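Local coordinates for uncharacterized protein (Staphylococcus saprophyticus subsp. saprophyticus ATCC 15305, PDB 3FOJ) that is of unknown function but folds as a rhodanese-like domain, and so may act in sulfur transfer as its catalytic relatives do, at residues Ile21-Arg25 / Ala38-Met43; Ser69-Val73 / Val84-Gly88; Val6-Lys10 / Asp91-Asp95; Ile46-Leu50 / Val72-Leu76. All coordinates share one frame. Numbering follows the deposited sequence.

Contact 1. Residues Ile21-Arg25 / Ala38-Met43; sequences IVDVR and AETIPM. With NA (sodium ion), chain B.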
loop_
_atom_site.group_PDB
_atom_site.type_symbol
_atom_site.label_atom_id
_atom_site.label_comp_id
_atom_site.label_asym_id
_atom_site.label_seq_id
_atom_site.Cartn_x
_atom_site.Cartn_y
_atom_site.Cartn_z
ATOM N N ILE A 21 -2.175 -1.003 5.251
ATOM C CA ILE A 21 -1.487 -0.375 4.131
ATOM C C ILE A 21 -0.080 -0.952 4.015
ATOM O O ILE A 21 0.608 -1.112 5.020
ATOM C CB ILE A 21 -1.353 1.152 4.326
ATOM C CG1 ILE A 21 -2.738 1.795 4.383
ATOM C CG2 ILE A 21 -0.517 1.753 3.199
ATOM C CD1 ILE A 21 -2.708 3.266 4.741
ATOM N N VAL A 22 0.328 -1.272 2.788
ATOM C CA VAL A 22 1.663 -1.795 2.521
ATOM C C VAL A 22 2.331 -0.880 1.493
ATOM O O VAL A 22 1.854 -0.737 0.361
ATOM C CB VAL A 22 1.627 -3.244 1.965
ATOM C CG1 VAL A 22 3.042 -3.720 1.661
ATOM C CG2 VAL A 22 0.963 -4.176 2.973
ATOM N N ASP A 23 3.421 -0.251 1.924
ATOM C CA ASP A 23 4.224 0.677 1.125
ATOM C C ASP A 23 5.330 -0.160 0.478
ATOM O O ASP A 23 6.200 -0.674 1.176
ATOM C CB ASP A 23 4.836 1.720 2.070
ATOM C CG ASP A 23 5.573 2.830 1.344
ATOM O OD1 ASP A 23 6.132 2.595 0.252
ATOM O OD2 ASP A 23 5.613 3.953 1.894
ATOM N N VAL A 24 5.306 -0.287 -0.848
ATOM C CA VAL A 24 6.296 -1.108 -1.541
ATOM C C VAL A 24 7.459 -0.364 -2.207
ATOM O O VAL A 24 8.160 -0.920 -3.059
ATOM C CB VAL A 24 5.591 -2.030 -2.576
ATOM C CG1 VAL A 24 4.574 -2.917 -1.858
ATOM C CG2 VAL A 24 4.882 -1.194 -3.642
ATOM N N ARG A 25 7.669 0.888 -1.816
ATOM C CA ARG A 25 8.768 1.677 -2.370
ATOM C C ARG A 25 10.082 1.188 -1.762
ATOM O O ARG A 25 10.080 0.320 -0.890
ATOM C CB ARG A 25 8.576 3.158 -2.041
ATOM C CG ARG A 25 7.341 3.799 -2.674
ATOM C CD ARG A 25 7.187 5.240 -2.204
ATOM N NE ARG A 25 6.973 5.298 -0.762
ATOM C CZ ARG A 25 7.115 6.386 -0.014
ATOM N NH1 ARG A 25 7.478 7.539 -0.567
ATOM N NH2 ARG A 25 6.898 6.316 1.293
ATOM N N ALA A 38 1.595 2.386 8.086
ATOM C CA ALA A 38 1.958 1.553 6.947
ATOM C C ALA A 38 3.124 0.607 7.219
ATOM O O ALA A 38 4.052 0.938 7.958
ATOM C CB ALA A 38 2.285 2.436 5.742
ATOM N N GLU A 39 3.051 -0.577 6.618
ATOM C CA GLU A 39 4.102 -1.582 6.725
ATOM C C GLU A 39 4.933 -1.404 5.455
ATOM O O GLU A 39 4.376 -1.266 4.366
ATOM C CB GLU A 39 3.498 -2.988 6.744
ATOM C CG GLU A 39 4.513 -4.096 6.965
ATOM C CD GLU A 39 4.972 -4.176 8.409
ATOM O OE1 GLU A 39 5.345 -3.131 8.977
ATOM O OE2 GLU A 39 4.964 -5.289 8.974
ATOM N N THR A 40 6.254 -1.401 5.585
ATOM C CA THR A 40 7.114 -1.229 4.421
ATOM C C THR A 40 7.739 -2.545 3.958
ATOM O O THR A 40 8.509 -3.169 4.680
ATOM C CB THR A 40 8.249 -0.206 4.697
ATOM O OG1 THR A 40 8.943 -0.565 5.897
ATOM C CG2 THR A 40 7.685 1.199 4.859
ATOM N N ILE A 41 7.381 -2.984 2.760
ATOM C CA ILE A 41 7.954 -4.203 2.201
ATOM C C ILE A 41 8.235 -3.882 0.739
ATOM O O ILE A 41 7.313 -3.784 -0.061
ATOM C CB ILE A 41 6.977 -5.391 2.274
ATOM C CG1 ILE A 41 6.597 -5.666 3.730
ATOM C CG2 ILE A 41 7.627 -6.624 1.637
ATOM C CD1 ILE A 41 5.550 -6.757 3.899
ATOM N N PRO A 42 9.517 -3.707 0.373
ATOM C CA PRO A 42 9.882 -3.389 -1.013
ATOM C C PRO A 42 9.305 -4.371 -2.030
ATOM O O PRO A 42 9.264 -5.575 -1.785
ATOM C CB PRO A 42 11.408 -3.415 -0.981
ATOM C CG PRO A 42 11.726 -3.031 0.436
ATOM C CD PRO A 42 10.718 -3.830 1.216
HETATM N N MSE A 43 8.872 -3.855 -3.176
HETATM C CA MSE A 43 8.286 -4.696 -4.216
HETATM C C MSE A 43 9.106 -5.945 -4.527
HETATM O O MSE A 43 8.559 -7.045 -4.636
HETATM C CB MSE A 43 8.091 -3.897 -5.508
HETATM C CG MSE A 43 7.528 -4.742 -6.651
HETATM SE SE MSE A 43 7.231 -3.770 -8.298
HETATM C CE MSE A 43 8.999 -3.903 -9.062
HETATM NA NA NA B . 9.885 -2.908 6.707
HETATM O O HOH W 1 7.739 -2.414 8.561
HETATM O O HOH W 2 8.875 -5.392 6.855
#
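The strand 21-23 and the short edge strand 39-40 run parallel, and four backbone hydrogen bonds join the two segments. Ile21 O accepts from Glu39 N (3.0 Å), Asp23 N donates to Glu39 O (2.8 Å), and Ile41 N donates to Asp23 O (3.0 Å), so that Asp23 is held through both its N and O. The pairing continues past the strands, where Met43 N, in a selenomethionine, reaches Val24 O at 3.0 Å. Close CA-H...O approaches add to this ladder, as from Val24 CA to Ile41 O (3.2 Å).

The carboxylate of Asp23 turns to Arg25 of its own segment. Asp23 OD1 accepts from Arg25 N (3.1 Å), closing an Asx turn, and also from Arg25 NE (3.0 Å), while Asp23 OD2 makes a salt bridge to Arg25 NH2 at 2.8 Å. Arg25 NH2 also donates to Gly33 O, in the loop beyond helix 27-30. This Asp-Val-Arg sequence at a strand end is a familiar feature of rhodanese domains. Thr40 gives O (2.5 Å) and OG1 (2.6 Å) to a sodium ion that also binds two waters, one of which donates to Glu39 OE1 (2.5 Å).

On its other side Val22 makes backbone hydrogen bonds to Tyr60 and Ile62 of strand 58-62, and Val24 to Ile62. Helix 27-30 packs through Thr30 on Asp23 and Thr40, and Met43 reaches Arg68 and Val72 of helix 67-77.

Contact 2. Residues Ser69-Val73 / Val84-Gly88; sequences SAQVV and VNVEG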
loop_
_atom_site.group_PDB
_atom_site.type_symbol
_atom_site.label_atom_id
_atom_site.label_comp_id
_atom_site.label_asym_id
_atom_site.label_seq_id
_atom_site.Cartn_x
_atom_site.Cartn_y
_atom_site.Cartn_z
ATOM N N SER A 69 2.519 -0.589 -7.810
ATOM C CA SER A 69 1.634 -1.098 -6.773
ATOM C C SER A 69 0.554 -1.971 -7.408
ATOM O O SER A 69 0.150 -2.980 -6.836
ATOM C CB SER A 69 1.001 0.060 -5.998
ATOM O OG SER A 69 0.421 0.995 -6.884
ATOM N N ALA A 70 0.099 -1.588 -8.598
ATOM C CA ALA A 70 -0.922 -2.361 -9.290
ATOM C C ALA A 70 -0.364 -3.733 -9.656
ATOM O O ALA A 70 -1.082 -4.733 -9.633
ATOM C CB ALA A 70 -1.381 -1.629 -10.546
ATOM N N GLN A 71 0.921 -3.765 -10.001
ATOM C CA GLN A 71 1.594 -5.009 -10.356
ATOM C C GLN A 71 1.608 -5.911 -9.132
ATOM O O GLN A 71 1.341 -7.112 -9.222
ATOM C CB GLN A 71 3.029 -4.726 -10.809
ATOM C CG GLN A 71 3.124 -4.083 -12.183
ATOM C CD GLN A 71 4.539 -3.677 -12.535
ATOM O OE1 GLN A 71 4.945 -2.535 -12.313
ATOM N NE2 GLN A 71 5.306 -4.615 -13.077
ATOM N N VAL A 72 1.920 -5.321 -7.982
ATOM C CA VAL A 72 1.951 -6.062 -6.730
ATOM C C VAL A 72 0.557 -6.584 -6.374
ATOM O O VAL A 72 0.420 -7.702 -5.884
ATOM C CB VAL A 72 2.491 -5.182 -5.578
ATOM C CG1 VAL A 72 2.285 -5.873 -4.238
ATOM C CG2 VAL A 72 3.969 -4.904 -5.797
ATOM N N VAL A 73 -0.473 -5.777 -6.615
ATOM C CA VAL A 73 -1.837 -6.196 -6.316
ATOM C C VAL A 73 -2.198 -7.438 -7.130
ATOM O O VAL A 73 -2.729 -8.399 -6.586
ATOM C CB VAL A 73 -2.847 -5.060 -6.603
ATOM C CG1 VAL A 73 -4.284 -5.584 -6.516
ATOM C CG2 VAL A 73 -2.645 -3.936 -5.590
ATOM N N VAL A 84 -5.867 -4.207 -2.801
ATOM C CA VAL A 84 -6.471 -3.089 -3.512
ATOM C C VAL A 84 -5.384 -2.071 -3.836
ATOM O O VAL A 84 -4.575 -1.725 -2.977
ATOM C CB VAL A 84 -7.554 -2.412 -2.648
ATOM C CG1 VAL A 84 -8.208 -1.278 -3.426
ATOM C CG2 VAL A 84 -8.590 -3.443 -2.214
ATOM N N ASN A 85 -5.365 -1.594 -5.076
ATOM C CA ASN A 85 -4.361 -0.623 -5.486
ATOM C C ASN A 85 -4.760 0.803 -5.118
ATOM O O ASN A 85 -5.931 1.167 -5.193
ATOM C CB ASN A 85 -4.140 -0.710 -6.999
ATOM C CG ASN A 85 -2.970 0.132 -7.461
ATOM O OD1 ASN A 85 -1.884 0.048 -6.898
ATOM N ND2 ASN A 85 -3.183 0.941 -8.492
ATOM N N VAL A 86 -3.788 1.604 -4.694
ATOM C CA VAL A 86 -4.058 3.000 -4.375
ATOM C C VAL A 86 -3.596 3.788 -5.600
ATOM O O VAL A 86 -2.396 3.953 -5.835
ATOM C CB VAL A 86 -3.283 3.470 -3.136
ATOM C CG1 VAL A 86 -3.613 4.930 -2.855
ATOM C CG2 VAL A 86 -3.650 2.607 -1.936
ATOM N N GLU A 87 -4.556 4.258 -6.388
ATOM C CA GLU A 87 -4.251 4.985 -7.614
ATOM C C GLU A 87 -3.431 6.255 -7.409
ATOM O O GLU A 87 -3.639 6.999 -6.452
ATOM C CB GLU A 87 -5.547 5.338 -8.349
ATOM C CG GLU A 87 -6.530 4.180 -8.468
ATOM C CD GLU A 87 -7.650 4.460 -9.454
ATOM O OE1 GLU A 87 -8.181 5.592 -9.452
ATOM O OE2 GLU A 87 -8.006 3.540 -10.223
ATOM N N GLY A 88 -2.487 6.489 -8.316
ATOM C CA GLY A 88 -1.671 7.689 -8.238
ATOM C C GLY A 88 -0.427 7.617 -7.374
ATOM O O GLY A 88 0.493 8.415 -7.549
HETATM O O HOH W 3 0.358 3.401 -5.526
#
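Asn85 lies against the helix with 76 Å² of its surface covered, its side chain set between Ser69, Ala70 and Val73. Asn85 OD1 accepts a very short hydrogen bond from Ser69 OG (2.5 Å), and Asn85 ND2 lies 3.8 Å from Ala70 CB. Ala70 N is also close to Asn85 OD1, at 3.1 Å, but the angle is too poor for a bond. One turn further along, Val73 CG2 packs on the strand backbone, 3.6 Å from Asn85 N and 3.7 Å from Val84 C, and touches Asn85 CB at 3.8 Å. A water extends the polar link by donating to both Ser69 OG and Val86 O, each at 2.8 Å.

Helix 69-73 and strand 84-86 run antiparallel (176°) with axes 7.6 Å apart, the packing expected for the helix of a beta-alpha-beta crossover on its second strand. Asn85 ND2 also bonds Gly66 O, tying the strand to the loop before the helix. In active rhodaneses this loop carries the catalytic cysteine, and here Cys63 lies in it. Ser69 and Val73 also rest on Ile61 of the adjacent strand 58-62, while Val86 packs against Val6 and Leu9 of helix 6-11.

Contact 3. Residues Val6-Lys10 / Asp91-Asp95; sequences VTELK and DEFGD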
loop_
_atom_site.group_PDB
_atom_site.type_symbol
_atom_site.label_atom_id
_atom_site.label_comp_id
_atom_site.label_asym_id
_atom_site.label_seq_id
_atom_site.Cartn_x
_atom_site.Cartn_y
_atom_site.Cartn_z
ATOM N N VAL A 6 -6.571 8.255 -3.789
ATOM C CA VAL A 6 -5.914 8.720 -2.576
ATOM C C VAL A 6 -6.900 9.479 -1.706
ATOM O O VAL A 6 -6.799 9.456 -0.482
ATOM C CB VAL A 6 -4.702 9.622 -2.888
ATOM C CG1 VAL A 6 -3.610 8.799 -3.543
ATOM C CG2 VAL A 6 -5.117 10.773 -3.782
ATOM N N THR A 7 -7.864 10.140 -2.340
ATOM C CA THR A 7 -8.874 10.878 -1.600
ATOM C C THR A 7 -9.716 9.887 -0.803
ATOM O O THR A 7 -10.044 10.132 0.360
ATOM C CB THR A 7 -9.779 11.688 -2.551
ATOM O OG1 THR A 7 -9.002 12.712 -3.182
ATOM C CG2 THR A 7 -10.930 12.328 -1.785
ATOM N N GLU A 8 -10.052 8.762 -1.431
ATOM C CA GLU A 8 -10.838 7.725 -0.768
ATOM C C GLU A 8 -10.031 7.100 0.362
ATOM O O GLU A 8 -10.571 6.793 1.422
ATOM C CB GLU A 8 -11.218 6.614 -1.742
ATOM C CG GLU A 8 -12.115 7.016 -2.881
ATOM C CD GLU A 8 -12.562 5.808 -3.676
ATOM O OE1 GLU A 8 -13.431 5.060 -3.177
ATOM O OE2 GLU A 8 -12.033 5.596 -4.786
ATOM N N LEU A 9 -8.739 6.901 0.127
ATOM C CA LEU A 9 -7.880 6.304 1.142
ATOM C C LEU A 9 -7.783 7.192 2.377
ATOM O O LEU A 9 -7.841 6.697 3.500
ATOM C CB LEU A 9 -6.477 6.047 0.585
ATOM C CG LEU A 9 -5.494 5.378 1.557
ATOM C CD1 LEU A 9 -6.036 4.028 2.014
ATOM C CD2 LEU A 9 -4.146 5.211 0.879
ATOM N N LYS A 10 -7.639 8.498 2.175
ATOM C CA LYS A 10 -7.542 9.414 3.310
ATOM C C LYS A 10 -8.833 9.439 4.122
ATOM O O LYS A 10 -8.795 9.490 5.352
ATOM C CB LYS A 10 -7.192 10.832 2.841
ATOM C CG LYS A 10 -5.755 10.971 2.352
ATOM C CD LYS A 10 -5.419 12.393 1.941
ATOM C CE LYS A 10 -3.993 12.480 1.421
ATOM N NZ LYS A 10 -3.659 13.817 0.862
ATOM N N ASP A 91 2.900 10.006 -4.942
ATOM C CA ASP A 91 3.001 11.275 -5.660
ATOM C C ASP A 91 1.701 12.042 -5.430
ATOM O O ASP A 91 1.714 13.228 -5.107
ATOM C CB ASP A 91 3.165 11.068 -7.173
ATOM C CG ASP A 91 4.548 10.583 -7.559
ATOM O OD1 ASP A 91 5.505 10.808 -6.791
ATOM O OD2 ASP A 91 4.679 9.992 -8.652
ATOM N N GLU A 92 0.577 11.358 -5.615
ATOM C CA GLU A 92 -0.724 11.988 -5.430
ATOM C C GLU A 92 -1.165 12.085 -3.972
ATOM O O GLU A 92 -1.925 12.986 -3.608
ATOM C CB GLU A 92 -1.782 11.257 -6.261
ATOM C CG GLU A 92 -1.762 11.656 -7.732
ATOM C CD GLU A 92 -2.769 10.893 -8.565
ATOM O OE1 GLU A 92 -3.887 10.642 -8.070
ATOM O OE2 GLU A 92 -2.446 10.559 -9.725
ATOM N N PHE A 93 -0.693 11.169 -3.131
ATOM C CA PHE A 93 -1.059 11.215 -1.720
ATOM C C PHE A 93 -0.523 12.514 -1.118
ATOM O O PHE A 93 -1.179 13.143 -0.286
ATOM C CB PHE A 93 -0.468 10.022 -0.963
ATOM C CG PHE A 93 -0.977 9.893 0.447
ATOM C CD1 PHE A 93 -2.127 9.159 0.722
ATOM C CD2 PHE A 93 -0.332 10.541 1.494
ATOM C CE1 PHE A 93 -2.627 9.073 2.023
ATOM C CE2 PHE A 93 -0.824 10.462 2.799
ATOM C CZ PHE A 93 -1.974 9.726 3.063
ATOM N N GLY A 94 0.673 12.905 -1.546
ATOM C CA GLY A 94 1.273 14.130 -1.046
ATOM C C GLY A 94 2.305 13.909 0.040
ATOM O O GLY A 94 2.489 12.789 0.519
ATOM N N ASP A 95 2.963 14.993 0.444
ATOM C CA ASP A 95 4.006 14.940 1.464
ATOM C C ASP A 95 3.554 15.492 2.814
ATOM O O ASP A 95 4.377 15.705 3.708
ATOM C CB ASP A 95 5.228 15.733 0.994
ATOM C CG ASP A 95 5.697 15.326 -0.387
ATOM O OD1 ASP A 95 5.965 14.123 -0.596
ATOM O OD2 ASP A 95 5.804 16.212 -1.263
HETATM O O HOH W 4 -5.774 8.795 -6.547
#
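Two short helical pieces from near the two ends of the chain meet here, closest at the CA atoms of Val6 and Phe93, 5.5 Å apart. Segment 6-10 is helical throughout, with Lys10 N bonded to Val6 O at 2.9 Å. The other helix stops after Phe93: Gly94 leaves helical angles with a phi of 100°, a conformation that calls for glycine.

Phe93 dominates the side-chain packing, with 100 Å² covered. Its ring lies under the extended Lys10 chain: CE of Lys10 sits over the ring centroid of Phe93 at 3.7 Å in a CH-pi contact. The ammonium NZ of Lys10 stands 4.7 Å from the Phe93 centroid, 6° off the ring normal, as a cation-pi pair. Lys10 NZ also donates to Phe93 O at 2.8 Å, so one lysine holds both the ring and the carbonyl at the helix end.

In this rhodanese-like alpha/beta fold the first and last helices thus pack together beside the sheet, and Val6 and Leu9 continue onto Val86 of strand 82-86. Asp91 meanwhile bonds through its backbone to Lys64, in the loop that bears the active site in catalytic relatives. Val6 CG1 is 4.2 Å from Phe93 CB, and Leu9 CD2 is 4.3 Å from Phe93 CE1. At the N-terminal end of helix 6-11 a water accepts from Val6 N (2.9 Å) and donates to Glu92 OE1 (3.0 Å).

Contact 4. Residues Ile46-Leu50 / Val72-Leu76; sequences IPDNL and VVQYL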
loop_
_atom_site.group_PDB
_atom_site.type_symbol
_atom_site.label_atom_id
_atom_site.label_comp_id
_atom_site.label_asym_id
_atom_site.label_seq_id
_atom_site.Cartn_x
_atom_site.Cartn_y
_atom_site.Cartn_z
ATOM N N ILE A 46 8.434 -8.764 -2.144
ATOM C CA ILE A 46 7.074 -9.250 -1.940
ATOM C C ILE A 46 6.932 -10.775 -2.081
ATOM O O ILE A 46 6.270 -11.414 -1.264
ATOM C CB ILE A 46 6.081 -8.512 -2.885
ATOM C CG1 ILE A 46 5.793 -7.107 -2.332
ATOM C CG2 ILE A 46 4.792 -9.320 -3.040
ATOM C CD1 ILE A 46 4.965 -7.089 -1.052
ATOM N N PRO A 47 7.550 -11.382 -3.110
ATOM C CA PRO A 47 7.433 -12.839 -3.270
ATOM C C PRO A 47 7.926 -13.661 -2.077
ATOM O O PRO A 47 7.442 -14.771 -1.835
ATOM C CB PRO A 47 8.243 -13.109 -4.533
ATOM C CG PRO A 47 7.990 -11.879 -5.340
ATOM C CD PRO A 47 8.155 -10.778 -4.310
ATOM N N ASP A 48 8.885 -13.120 -1.334
ATOM C CA ASP A 48 9.431 -13.823 -0.174
ATOM C C ASP A 48 8.755 -13.426 1.132
ATOM O O ASP A 48 9.145 -13.894 2.201
ATOM C CB ASP A 48 10.938 -13.566 -0.056
ATOM C CG ASP A 48 11.748 -14.373 -1.050
ATOM O OD1 ASP A 48 11.637 -15.618 -1.042
ATOM O OD2 ASP A 48 12.505 -13.766 -1.836
ATOM N N ASN A 49 7.737 -12.578 1.053
ATOM C CA ASN A 49 7.045 -12.135 2.257
ATOM C C ASN A 49 5.543 -12.389 2.237
ATOM O O ASN A 49 4.778 -11.660 2.865
ATOM C CB ASN A 49 7.323 -10.648 2.493
ATOM C CG ASN A 49 8.738 -10.398 2.974
ATOM O OD1 ASN A 49 9.023 -10.476 4.169
ATOM N ND2 ASN A 49 9.639 -10.119 2.041
ATOM N N LEU A 50 5.123 -13.430 1.526
ATOM C CA LEU A 50 3.705 -13.759 1.444
ATOM C C LEU A 50 3.117 -14.163 2.798
ATOM O O LEU A 50 1.923 -13.994 3.035
ATOM C CB LEU A 50 3.481 -14.873 0.411
ATOM C CG LEU A 50 3.659 -14.454 -1.053
ATOM C CD1 LEU A 50 3.511 -15.658 -1.974
ATOM C CD2 LEU A 50 2.617 -13.396 -1.400
ATOM N N VAL A 72 1.920 -5.321 -7.982
ATOM C CA VAL A 72 1.951 -6.062 -6.730
ATOM C C VAL A 72 0.557 -6.584 -6.374
ATOM O O VAL A 72 0.420 -7.702 -5.884
ATOM C CB VAL A 72 2.491 -5.182 -5.578
ATOM C CG1 VAL A 72 2.285 -5.873 -4.238
ATOM C CG2 VAL A 72 3.969 -4.904 -5.797
ATOM N N VAL A 73 -0.473 -5.777 -6.615
ATOM C CA VAL A 73 -1.837 -6.196 -6.316
ATOM C C VAL A 73 -2.198 -7.438 -7.130
ATOM O O VAL A 73 -2.729 -8.399 -6.586
ATOM C CB VAL A 73 -2.847 -5.060 -6.603
ATOM C CG1 VAL A 73 -4.284 -5.584 -6.516
ATOM C CG2 VAL A 73 -2.645 -3.936 -5.590
ATOM N N GLN A 74 -1.900 -7.420 -8.426
ATOM C CA GLN A 74 -2.195 -8.569 -9.280
ATOM C C GLN A 74 -1.444 -9.802 -8.784
ATOM O O GLN A 74 -2.001 -10.900 -8.719
ATOM C CB GLN A 74 -1.809 -8.274 -10.729
ATOM C CG GLN A 74 -2.719 -7.270 -11.417
ATOM C CD GLN A 74 -2.439 -7.156 -12.899
ATOM O OE1 GLN A 74 -1.361 -6.726 -13.309
ATOM N NE2 GLN A 74 -3.411 -7.548 -13.715
ATOM N N TYR A 75 -0.179 -9.614 -8.427
ATOM C CA TYR A 75 0.631 -10.712 -7.926
ATOM C C TYR A 75 0.016 -11.278 -6.646
ATOM O O TYR A 75 -0.131 -12.491 -6.497
ATOM C CB TYR A 75 2.055 -10.227 -7.645
ATOM C CG TYR A 75 2.950 -11.306 -7.100
ATOM C CD1 TYR A 75 3.501 -12.274 -7.941
ATOM C CD2 TYR A 75 3.209 -11.394 -5.736
ATOM C CE1 TYR A 75 4.284 -13.301 -7.432
ATOM C CE2 TYR A 75 3.990 -12.417 -5.217
ATOM C CZ TYR A 75 4.521 -13.369 -6.069
ATOM O OH TYR A 75 5.279 -14.390 -5.555
ATOM N N LEU A 76 -0.348 -10.394 -5.719
ATOM C CA LEU A 76 -0.946 -10.829 -4.463
ATOM C C LEU A 76 -2.254 -11.587 -4.688
ATOM O O LEU A 76 -2.455 -12.659 -4.121
ATOM C CB LEU A 76 -1.179 -9.628 -3.541
ATOM C CG LEU A 76 0.106 -8.986 -3.006
ATOM C CD1 LEU A 76 -0.246 -7.746 -2.209
ATOM C CD2 LEU A 76 0.870 -9.984 -2.133
#
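In the rhodanese-like alpha/beta fold, the loop between strands 39-40 and 58-62 packs here on the flank of helix 67-77, by apolar contact. Tyr75, with 80 Å² covered, is the largest contributor. Its t rotamer at chi1 (179°) carries the ring out to the loop, where Ile46, Pro47 and Leu50 all approach it obliquely: Ile46 CG2 lies 3.8 Å from Tyr75 CD2, and Leu50 CD2 is 4.2 Å from Tyr75 CE2.

Ile46 (63 Å²) points into the helix surface and reaches Val72 and, one turn on, Leu76. Ile46 CG1 meets Val72 CG1 at 4.2 Å, and Ile46 CG2 meets Leu76 CD2 at 4.1 Å. The loop curls back after Ile46, with Asn49 N bonded to Ile46 O at 3.0 Å, and this brings Leu50 round to the same helix, where Leu50 CD2 touches Leu76 CD2 at 3.9 Å. Val72 and Leu76 continue inward to Ile61 of strand 58-62, while Ile46 also packs on Ile41, so the loop joins the hydrophobic layer between helix and sheet. At the more exposed end, the Pro47 ring lies alongside the phenol, with Pro47 CG 3.8 Å from Tyr75 CZ and Pro47 CB 3.4 Å from Tyr75 OH.

In the fold
From the N terminus, helix 6-11 waits for almost the whole chain before contact 3 joins it to helix 89-93, so the other three contacts all fall within that long closure. Contact 1 comes first among them, shutting the loop that holds helix 27-30 and building the sheet edge. Contact 4 follows in series and returns the loop after that edge to helix 67-77; contact 2 then starts on the same helix, sharing Val72 and Val73, and closes it onto strand 82-86. Contact 1 reaches contacts 2 and 4 where Met43 meets Val72. Contact 2 touches contact 3 through Val86, whereas contacts 3 and 4 lie on opposite sides of the chain's centre, their centres about 22 Å apart.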